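Local coordinates for alkyltransferase-like protein 1 (Schizosaccharomyces pombe, PDB 3GVA) that recognises O6-alkylguanine lesions in DNA, flipping the damaged base out of the bent duplex to present it to nucleotide excision repair, at residues V22-Y25 / G26-A29. Residues are numbered along the deposited sequence; the frame is centred on the assembly and turned at random.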
ATOM      1  N   VAL A  22      -5.717  -5.036  -1.532  1.00 16.04           N
ATOM      2  CA  VAL A  22      -4.912  -3.889  -1.125  1.00 15.42           C
ATOM      3  C   VAL A  22      -5.473  -3.238   0.128  1.00 19.14           C
ATOM      4  O   VAL A  22      -6.577  -3.560   0.568  1.00 20.72           O
ATOM      5  CB  VAL A  22      -4.831  -2.803  -2.249  1.00 18.05           C
ATOM      6  CG1 VAL A  22      -4.297  -3.420  -3.542  1.00 18.98           C
ATOM      7  CG2 VAL A  22      -6.202  -2.164  -2.487  1.00 17.54           C
ATOM      8  N   SER A  23      -4.707  -2.326   0.709  1.00 17.41           N
ATOM      9  CA  SER A  23      -5.163  -1.611   1.889  1.00 18.61           C
ATOM     10  C   SER A  23      -4.534  -0.223   1.874  1.00 18.52           C
ATOM     11  O   SER A  23      -3.838   0.137   0.916  1.00 17.60           O
ATOM     12  CB  SER A  23      -4.785  -2.364   3.169  1.00 23.52           C
ATOM     13  OG  SER A  23      -5.488  -1.830   4.279  1.00 27.13           O
ATOM     14  N   THR A  24      -4.785   0.559   2.920  1.00 19.83           N
ATOM     15  CA  THR A  24      -4.246   1.916   3.002  1.00 18.18           C
ATOM     16  C   THR A  24      -3.653   2.192   4.384  1.00 21.03           C
ATOM     17  O   THR A  24      -3.885   1.436   5.336  1.00 21.55           O
ATOM     18  CB  THR A  24      -5.345   2.964   2.735  1.00 18.19           C
ATOM     19  OG1 THR A  24      -6.361   2.840   3.738  1.00 21.63           O
ATOM     20  CG2 THR A  24      -5.977   2.752   1.372  1.00 17.49           C
ATOM     21  N   TYR A  25      -2.898   3.281   4.495  1.00 16.19           N
ATOM     22  CA  TYR A  25      -2.292   3.650   5.765  1.00 18.95           C
ATOM     23  C   TYR A  25      -3.362   3.764   6.848  1.00 20.00           C
ATOM     24  O   TYR A  25      -3.190   3.267   7.965  1.00 18.35           O
ATOM     25  CB  TYR A  25      -1.557   4.993   5.658  1.00 21.34           C
ATOM     26  CG  TYR A  25      -0.392   5.017   4.690  1.00 22.59           C
ATOM     27  CD1 TYR A  25       0.273   3.845   4.335  1.00 23.39           C
ATOM     28  CD2 TYR A  25       0.066   6.219   4.159  1.00 22.13           C
ATOM     29  CE1 TYR A  25       1.367   3.869   3.471  1.00 24.53           C
ATOM     30  CE2 TYR A  25       1.162   6.258   3.297  1.00 25.62           C
ATOM     31  CZ  TYR A  25       1.806   5.078   2.958  1.00 27.52           C
ATOM     32  OH  TYR A  25       2.889   5.108   2.109  1.00 29.39           O
ATOM     33  N   GLY A  26      -4.468   4.419   6.507  1.00 20.45           N
ATOM     34  CA  GLY A  26      -5.553   4.606   7.454  1.00 22.77           C
ATOM     35  C   GLY A  26      -6.193   3.310   7.901  1.00 24.45           C
ATOM     36  O   GLY A  26      -6.445   3.108   9.091  1.00 23.84           O
ATOM     37  N   GLU A  27      -6.467   2.431   6.944  1.00 24.76           N
ATOM     38  CA  GLU A  27      -7.078   1.143   7.245  1.00 24.39           C
ATOM     39  C   GLU A  27      -6.171   0.311   8.141  1.00 22.64           C
ATOM     40  O   GLU A  27      -6.624  -0.297   9.111  1.00 19.62           O
ATOM     41  CB  GLU A  27      -7.357   0.376   5.948  1.00 24.26           C
ATOM     42  CG  GLU A  27      -8.494   0.931   5.123  1.00 31.58           C
ATOM     43  CD  GLU A  27      -9.836   0.767   5.810  1.00 37.29           C
ATOM     44  OE1 GLU A  27     -10.427   1.787   6.220  1.00 38.30           O
ATOM     45  OE2 GLU A  27     -10.295  -0.385   5.947  1.00 37.34           O
ATOM     46  N   ILE A  28      -4.884   0.282   7.816  1.00 17.56           N
ATOM     47  CA  ILE A  28      -3.936  -0.501   8.602  1.00 19.82           C
ATOM     48  C   ILE A  28      -3.834   0.044  10.019  1.00 23.31           C
ATOM     49  O   ILE A  28      -3.821  -0.724  10.986  1.00 23.51           O
ATOM     50  CB  ILE A  28      -2.540  -0.502   7.947  1.00 20.91           C
ATOM     51  CG1 ILE A  28      -2.600  -1.241   6.606  1.00 21.63           C
ATOM     52  CG2 ILE A  28      -1.510  -1.132   8.885  1.00 22.14           C
ATOM     53  CD1 ILE A  28      -2.931  -2.730   6.707  1.00 24.36           C
ATOM     54  N   ALA A  29      -3.768   1.366  10.143  1.00 22.49           N
ATOM     55  CA  ALA A  29      -3.666   1.997  11.456  1.00 25.82           C
ATOM     56  C   ALA A  29      -4.857   1.618  12.326  1.00 24.36           C
ATOM     57  O   ALA A  29      -4.699   1.329  13.505  1.00 27.52           O
ATOM     58  CB  ALA A  29      -3.582   3.510  11.307  1.00 35.36           C
TER
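Thr24 lays its hydroxyl oxygen against the stem of Glu27, OG1 standing 3.2 Å from Glu27 CG as the two side chains cross at a slant. The same oxygen accepts the backbone N-H of Glu27 in a fairly straight bond (162°), capping the N-terminal end of helix 25-31. With chi1 at 62°, OG1 sits between the backbone N and the carbonyl carbon of its own residue, turned to the amide it caps. A valine here would probably leave the Glu27 N-H without its capping acceptor and weaken the start of the helix. Main-chain bonds carry the turn onward, from Ile28 N to Thr24 O (2.9 Å) and from Ala29 N to Tyr25 O (2.9 Å). Just before the N-cap, Ser23 OG rests 3.3 Å from Glu27 CB and 3.6 Å from Ile28 CD1, a polar tip set against aliphatic carbons. The Glu27 chain then bends at chi2 and leads away, where OE1 forms a salt bridge with Arg30. The Tyr25 side chain leaves the backbone away from this turn and touches Val41 and Met45 of helix 38-46. This is a threonine N-cap, here opening a helix of the MGMT-family DNA-binding domain at Tyr25, the residue inferred to be required for phosphate rotation and nucleotide flipping.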